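PDB 4NLC: ribosomal RNA processing protein 6 from Trypanosoma brucei brucei, which probably degrades and trims RNA from the 3' end, as a nuclear 3'-5' exoribonuclease associated with the exosome. Local coordinates for residues A[285-289]-A[290-294]; A[323-327]-A[328-332]; A[231-234]-A[235-238]. The protein carries 1 engineered substitution. One frame throughout, in Å; residues are numbered along the deposited sequence.

Contact 1 of 3, residues A[285-289]-A[290-294]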
loop_
_atom_site.group_PDB
_atom_site.type_symbol
_atom_site.label_atom_id
_atom_site.label_comp_id
_atom_site.label_asym_id
_atom_site.label_seq_id
_atom_site.Cartn_x
_atom_site.Cartn_y
_atom_site.Cartn_z
ATOM N N GLY A 285 14.950 -28.510 -2.114
ATOM C CA GLY A 285 15.140 -29.945 -2.283
ATOM C C GLY A 285 16.286 -30.180 -3.252
ATOM O O GLY A 285 16.487 -29.381 -4.175
ATOM N N GLY A 286 17.042 -31.254 -3.023
ATOM C CA GLY A 286 18.195 -31.620 -3.840
ATOM C C GLY A 286 19.483 -30.966 -3.375
ATOM O O GLY A 286 20.519 -31.114 -4.025
ATOM N N LEU A 287 19.443 -30.265 -2.226
ATOM C CA LEU A 287 20.610 -29.578 -1.672
ATOM C C LEU A 287 21.308 -30.342 -0.542
ATOM O O LEU A 287 20.661 -30.938 0.317
ATOM C CB LEU A 287 20.236 -28.144 -1.211
ATOM C CG LEU A 287 19.816 -27.120 -2.314
ATOM C CD1 LEU A 287 19.758 -25.696 -1.748
ATOM C CD2 LEU A 287 20.780 -27.149 -3.501
ATOM N N SER A 288 22.630 -30.267 -0.514
ATOM C CA SER A 288 23.429 -30.861 0.543
ATOM C C SER A 288 23.314 -29.908 1.754
ATOM O O SER A 288 22.764 -28.806 1.592
ATOM C CB SER A 288 24.882 -30.972 0.094
ATOM O OG SER A 288 25.543 -29.723 0.218
ATOM N N SER A 289 23.823 -30.311 2.946
ATOM C CA SER A 289 23.752 -29.452 4.134
ATOM C C SER A 289 24.529 -28.154 3.952
ATOM O O SER A 289 24.109 -27.121 4.466
ATOM C CB SER A 289 24.205 -30.196 5.392
ATOM O OG SER A 289 25.524 -30.699 5.277
ATOM N N SER A 290 25.633 -28.182 3.186
ATOM C CA SER A 290 26.414 -26.966 2.982
ATOM C C SER A 290 25.746 -26.017 1.993
ATOM O O SER A 290 25.923 -24.804 2.108
ATOM C CB SER A 290 27.837 -27.298 2.558
ATOM O OG SER A 290 27.810 -27.994 1.326
ATOM N N GLN A 291 24.950 -26.556 1.055
ATOM C CA GLN A 291 24.215 -25.756 0.071
ATOM C C GLN A 291 23.011 -25.119 0.751
ATOM O O GLN A 291 22.628 -24.006 0.402
ATOM C CB GLN A 291 23.785 -26.625 -1.117
ATOM C CG GLN A 291 24.983 -27.085 -1.963
ATOM C CD GLN A 291 24.593 -28.064 -3.022
ATOM O OE1 GLN A 291 23.986 -29.104 -2.759
ATOM N NE2 GLN A 291 25.027 -27.805 -4.231
ATOM N N LEU A 292 22.438 -25.813 1.742
ATOM C CA LEU A 292 21.318 -25.320 2.537
ATOM C C LEU A 292 21.780 -24.171 3.431
ATOM O O LEU A 292 21.052 -23.191 3.589
ATOM C CB LEU A 292 20.681 -26.451 3.372
ATOM C CG LEU A 292 19.823 -27.467 2.604
ATOM C CD1 LEU A 292 19.467 -28.667 3.477
ATOM C CD2 LEU A 292 18.568 -26.827 2.025
ATOM N N GLN A 293 22.990 -24.292 4.009
ATOM C CA GLN A 293 23.594 -23.251 4.858
ATOM C C GLN A 293 23.840 -21.999 4.016
ATOM O O GLN A 293 23.535 -20.888 4.468
ATOM C CB GLN A 293 24.897 -23.759 5.510
ATOM C CG GLN A 293 25.631 -22.744 6.392
ATOM C CD GLN A 293 26.993 -23.240 6.846
ATOM O OE1 GLN A 293 27.182 -24.407 7.216
ATOM N NE2 GLN A 293 27.967 -22.351 6.867
ATOM N N VAL A 294 24.362 -22.189 2.789
ATOM C CA VAL A 294 24.612 -21.105 1.843
ATOM C C VAL A 294 23.286 -20.446 1.413
ATOM O O VAL A 294 23.222 -19.224 1.368
ATOM C CB VAL A 294 25.511 -21.522 0.646
ATOM C CG1 VAL A 294 25.561 -20.428 -0.424
ATOM C CG2 VAL A 294 26.919 -21.828 1.130
HETATM O O HOH W 1 23.161 -31.302 -4.106
#
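The side-chain amide of Q291 is met on a face and at an edge: the L287 methyl CD2 covers one face, nearly above Q291 CD and 3.8 Å from Q291 OE1, while the backbone N-H of S288 lies in the plane of the amide, on a lone pair of OE1. With S288 N to Q291 OE1 at 2.9 Å and an N-H...O angle of 172°, this is the firm half of a capping box that opens helix 289-309 in the HRDC region. The other residue of the box, S288, is the N-cap. Its chi1 of 79° turns OG over the first turn of the helix, where S290 N donates to S288 OG in a weak bond of 3.3 Å. The Q291 chain runs extended beyond CG (chi2 173°), which carries the amide back past the start of the helix. There a water also donates to Q291 OE1 at 2.7 Å and to G286 O at 2.6 Å, tying the preceding loop to the cap, while Q291 NE2 donates to T327 O of helix 319-328. The helical bonding proper begins with L292 N to S288 O, 3.0 Å long, followed by Q293 N to S289 O. On the apolar flank, L287 CB rests 3.9 Å from L292 CD2.

Contact 2 of 3, residues A[323-327]-A[328-332]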
loop_
_atom_site.group_PDB
_atom_site.type_symbol
_atom_site.label_atom_id
_atom_site.label_comp_id
_atom_site.label_asym_id
_atom_site.label_seq_id
_atom_site.Cartn_x
_atom_site.Cartn_y
_atom_site.Cartn_z
ATOM N N LEU A 323 19.307 -19.175 -5.018
ATOM C CA LEU A 323 19.392 -20.603 -5.242
ATOM C C LEU A 323 20.577 -20.968 -6.094
ATOM O O LEU A 323 21.253 -21.932 -5.777
ATOM C CB LEU A 323 18.109 -21.164 -5.832
ATOM C CG LEU A 323 17.778 -22.561 -5.333
ATOM C CD1 LEU A 323 17.007 -22.489 -4.001
ATOM C CD2 LEU A 323 17.009 -23.333 -6.387
ATOM N N SER A 324 20.902 -20.142 -7.091
ATOM C CA SER A 324 22.046 -20.353 -7.975
ATOM C C SER A 324 23.375 -20.366 -7.203
ATOM O O SER A 324 24.218 -21.207 -7.474
ATOM C CB SER A 324 22.078 -19.285 -9.060
ATOM O OG SER A 324 22.928 -19.727 -10.100
ATOM N N ILE A 325 23.550 -19.437 -6.249
ATOM C CA ILE A 325 24.768 -19.349 -5.444
ATOM C C ILE A 325 24.860 -20.593 -4.571
ATOM O O ILE A 325 25.891 -21.256 -4.572
ATOM C CB ILE A 325 24.836 -18.026 -4.621
ATOM C CG1 ILE A 325 24.999 -16.804 -5.553
ATOM C CG2 ILE A 325 25.966 -18.084 -3.561
ATOM C CD1 ILE A 325 24.956 -15.464 -4.850
ATOM N N ALA A 326 23.762 -20.924 -3.872
ATOM C CA ALA A 326 23.642 -22.097 -3.015
ATOM C C ALA A 326 24.004 -23.401 -3.765
ATOM O O ALA A 326 24.781 -24.190 -3.253
ATOM C CB ALA A 326 22.217 -22.183 -2.462
ATOM N N THR A 327 23.482 -23.582 -4.987
ATOM C CA THR A 327 23.659 -24.794 -5.794
ATOM C C THR A 327 25.049 -24.891 -6.388
ATOM O O THR A 327 25.744 -25.884 -6.146
ATOM C CB THR A 327 22.556 -24.918 -6.867
ATOM O OG1 THR A 327 22.644 -23.797 -7.731
ATOM C CG2 THR A 327 21.154 -24.953 -6.282
ATOM N N LYS A 328 25.472 -23.843 -7.122
ATOM C CA LYS A 328 26.764 -23.801 -7.806
ATOM C C LYS A 328 27.976 -23.576 -6.898
ATOM O O LYS A 328 29.089 -23.895 -7.321
ATOM C CB LYS A 328 26.745 -22.742 -8.935
ATOM C CG LYS A 328 25.811 -23.078 -10.104
ATOM C CD LYS A 328 25.625 -21.854 -10.999
ATOM C CE LYS A 328 24.996 -22.162 -12.343
ATOM N NZ LYS A 328 25.020 -20.979 -13.250
ATOM N N LEU A 329 27.776 -23.000 -5.680
ATOM C CA LEU A 329 28.844 -22.640 -4.718
ATOM C C LEU A 329 30.020 -21.863 -5.399
ATOM O O LEU A 329 31.143 -22.371 -5.431
ATOM C CB LEU A 329 29.340 -23.869 -3.895
ATOM C CG LEU A 329 28.286 -24.589 -3.018
ATOM C CD1 LEU A 329 28.801 -25.942 -2.520
ATOM C CD2 LEU A 329 27.850 -23.734 -1.825
ATOM N N PRO A 330 29.777 -20.648 -5.970
ATOM C CA PRO A 330 30.865 -19.893 -6.637
ATOM C C PRO A 330 32.055 -19.538 -5.730
ATOM O O PRO A 330 31.845 -19.070 -4.616
ATOM C CB PRO A 330 30.143 -18.635 -7.115
ATOM C CG PRO A 330 28.986 -18.495 -6.200
ATOM C CD PRO A 330 28.514 -19.886 -6.035
ATOM N N THR A 331 33.298 -19.765 -6.195
ATOM C CA THR A 331 34.479 -19.513 -5.347
ATOM C C THR A 331 35.406 -18.369 -5.829
ATOM O O THR A 331 36.493 -18.201 -5.272
ATOM C CB THR A 331 35.262 -20.793 -5.095
ATOM O OG1 THR A 331 35.661 -21.359 -6.347
ATOM C CG2 THR A 331 34.477 -21.796 -4.231
ATOM N N SER A 332 34.928 -17.542 -6.772
ATOM C CA SER A 332 35.602 -16.354 -7.305
ATOM C C SER A 332 34.546 -15.254 -7.507
ATOM O O SER A 332 33.364 -15.566 -7.701
ATOM C CB SER A 332 36.322 -16.673 -8.617
ATOM O OG SER A 332 35.415 -16.855 -9.694
#
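This is a local contact at the C-terminal end of helix 319-328, within the HRDC region, where K328 closes the last turn over S324, and L329 and P330 lead out past I325 and A326 before the chain leaves for helix 333-339. Two backbone bonds define the last turn. K328 N reaches S324 O at 2.9 Å with a nearly straight N-H...O angle of 162°; L329 N reaches I325 O at 2.8 Å, but the angle falls to 135°. The distortion coincides with the exit, for L329 is the first residue to abandon helical torsions and takes a positive phi of 48°.

K328 stretches its extended aliphatic chain alongside S324, with K328 CD 3.6 Å from S324 OG, so it is methylene rather than ammonium that makes the closest approach to the hydroxyl. P330 lays its ring against the exit: P330 CD is 3.3 Å from I325 O and 4.0 Å from I325 CG2, the two side chains crossing at about a right angle. I325 itself is buried, facing V294 and I298 of helix 289-309, whereas P330 also touches V336 of helix 333-339. T327 OG1 lies 3.0 Å from both L323 O and S324 O, and its single proton can serve either one.

P330 stands four residues after A326 and has no N-H for A326 O; the L329 methyl CD2 packs 3.4 Å from that oxygen. The missing N-H of P330 and the positive phi of L329 both fit the helix ending here.

Contact 3 of 3, residues A[231-234]-A[235-238]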
loop_
_atom_site.group_PDB
_atom_site.type_symbol
_atom_site.label_atom_id
_atom_site.label_comp_id
_atom_site.label_asym_id
_atom_site.label_seq_id
_atom_site.Cartn_x
_atom_site.Cartn_y
_atom_site.Cartn_z
ATOM N N ASP A 231 -23.586 3.748 -3.384
ATOM C CA ASP A 231 -25.043 3.942 -3.330
ATOM C C ASP A 231 -25.790 2.647 -3.742
ATOM O O ASP A 231 -26.677 2.193 -3.026
ATOM C CB ASP A 231 -25.466 5.094 -4.260
ATOM C CG ASP A 231 -25.059 6.495 -3.865
ATOM O OD1 ASP A 231 -24.638 6.690 -2.710
ATOM O OD2 ASP A 231 -25.205 7.405 -4.696
ATOM N N ARG A 232 -25.368 2.024 -4.846
ATOM C CA ARG A 232 -25.956 0.775 -5.348
ATOM C C ARG A 232 -25.776 -0.427 -4.396
ATOM O O ARG A 232 -26.724 -1.201 -4.197
ATOM C CB ARG A 232 -25.424 0.467 -6.753
ATOM C CG ARG A 232 -25.931 1.444 -7.846
ATOM C CD ARG A 232 -27.392 1.270 -8.257
ATOM N NE ARG A 232 -27.691 -0.085 -8.744
ATOM C CZ ARG A 232 -27.488 -0.514 -9.988
ATOM N NH1 ARG A 232 -26.993 0.306 -10.912
ATOM N NH2 ARG A 232 -27.778 -1.764 -10.317
ATOM N N LEU A 233 -24.573 -0.567 -3.781
ATOM C CA LEU A 233 -24.313 -1.642 -2.806
ATOM C C LEU A 233 -25.115 -1.436 -1.516
ATOM O O LEU A 233 -25.589 -2.412 -0.939
ATOM C CB LEU A 233 -22.823 -1.783 -2.508
ATOM C CG LEU A 233 -21.973 -2.296 -3.669
ATOM C CD1 LEU A 233 -20.492 -2.159 -3.355
ATOM C CD2 LEU A 233 -22.322 -3.723 -4.002
ATOM N N LYS A 234 -25.293 -0.162 -1.088
ATOM C CA LYS A 234 -26.120 0.180 0.084
ATOM C C LYS A 234 -27.547 -0.301 -0.105
ATOM O O LYS A 234 -28.088 -0.918 0.803
ATOM C CB LYS A 234 -26.135 1.698 0.347
ATOM C CG LYS A 234 -24.986 2.153 1.224
ATOM C CD LYS A 234 -24.785 3.661 1.213
ATOM C CE LYS A 234 -25.969 4.496 1.622
ATOM N NZ LYS A 234 -25.561 5.873 2.027
ATOM N N GLN A 235 -28.137 -0.063 -1.291
ATOM C CA GLN A 235 -29.513 -0.504 -1.611
ATOM C C GLN A 235 -29.633 -2.027 -1.601
ATOM O O GLN A 235 -30.594 -2.544 -1.051
ATOM C CB GLN A 235 -29.990 0.060 -2.954
ATOM C CG GLN A 235 -29.998 1.581 -2.993
ATOM C CD GLN A 235 -30.236 2.124 -4.377
ATOM O OE1 GLN A 235 -29.930 1.495 -5.391
ATOM N NE2 GLN A 235 -30.746 3.330 -4.446
ATOM N N LEU A 236 -28.641 -2.741 -2.170
ATOM C CA LEU A 236 -28.605 -4.205 -2.192
ATOM C C LEU A 236 -28.440 -4.791 -0.788
ATOM O O LEU A 236 -29.029 -5.820 -0.493
ATOM C CB LEU A 236 -27.469 -4.712 -3.097
ATOM C CG LEU A 236 -27.728 -4.658 -4.599
ATOM C CD1 LEU A 236 -26.425 -4.821 -5.378
ATOM C CD2 LEU A 236 -28.767 -5.717 -5.028
ATOM N N LEU A 237 -27.639 -4.159 0.062
ATOM C CA LEU A 237 -27.429 -4.637 1.425
ATOM C C LEU A 237 -28.675 -4.457 2.300
ATOM O O LEU A 237 -28.957 -5.314 3.133
ATOM C CB LEU A 237 -26.199 -3.967 2.063
ATOM C CG LEU A 237 -24.842 -4.441 1.520
ATOM C CD1 LEU A 237 -23.719 -3.436 1.853
ATOM C CD2 LEU A 237 -24.542 -5.889 1.957
ATOM N N LEU A 238 -29.426 -3.361 2.098
ATOM C CA LEU A 238 -30.666 -3.096 2.830
ATOM C C LEU A 238 -31.811 -3.966 2.283
ATOM O O LEU A 238 -32.778 -4.210 2.999
ATOM C CB LEU A 238 -31.035 -1.603 2.793
ATOM C CG LEU A 238 -30.115 -0.648 3.564
ATOM C CD1 LEU A 238 -30.194 0.727 2.998
ATOM C CD2 LEU A 238 -30.412 -0.648 5.057
HETATM O O HOH W 2 -28.842 -1.033 -6.426
#
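R232 and Q235, one turn apart, are joined chiefly through water. The water lies at the edge of the R232 guanidinium, in its plane, and accepts from R232 NE at 2.8 Å; it donates in turn to Q235 OE1 at 2.9 Å and to R232 O at 3.1 Å. Three bonds thus fix its position. The R232 chain doubles back at chi2 (-73°) and chi3 (-58°), which holds NE near its own carbonyl and lets one water serve both. Direct contact is looser: R232 CD approaches Q235 OE1 at 3.8 Å, and the guanidinium and amide planes are turned 42° from each other. The far ends have other partners, with R232 NH1 bonded to Y228 OH and Q235 NE2 to E60 OE1 and K58 O.

Backbone bonds form an unbroken i to i+4 series, from Q235 N to D231 O through L238 N to K234 O. The shortest joins L237 N to L233 O at 2.9 Å. R232 O is shared, receiving L236 N as well as the water.

All this belongs to the last turns of helix 226-238, within the range of the 3'-5' exonuclease family, an RNase H-like fold. The helix is pinned to the rest of the domain by D231, whose carboxylate forms a salt bridge with R117 and accepts from T61 N.

Leucine side chains pack against carbonyl oxygens one turn back: L237 CG sits 3.3 Å from L233 O, and L238 CG 3.4 Å from K234 O. The apolar pair is separate, for L233 CD2 and L236 CD1 come no nearer than 4.5 Å, a loose contact, and both residues also touch F192 of helix 185-193; on another flank L237 packs on M249 and V253 of helix 249-261.

Overall arrangement
Along the chain the order is contact 3, contact 1, contact 2. Contact 3 lies near the end of helix 226-238 in the exonuclease region, while contacts 1 and 2 lie on the opposite side of the chain's centre in or next to the HRDC region, about 56 and 58 Å, centre to centre, from contact 3. Contacts 1 and 2 are neighbours, with centres about 11 Å apart: the start of helix 289-309 and the loop leading into it meet the end of helix 319-328, V294 CG1 standing 3.6 Å from A326 CA and L287 CD2 3.6 Å from T327 CG2. One helix's beginning is therefore fastened to another's end in the HRDC part, whereas contact 3 belongs to the exonuclease part, so the three contacts sample both parts of the catalytic core.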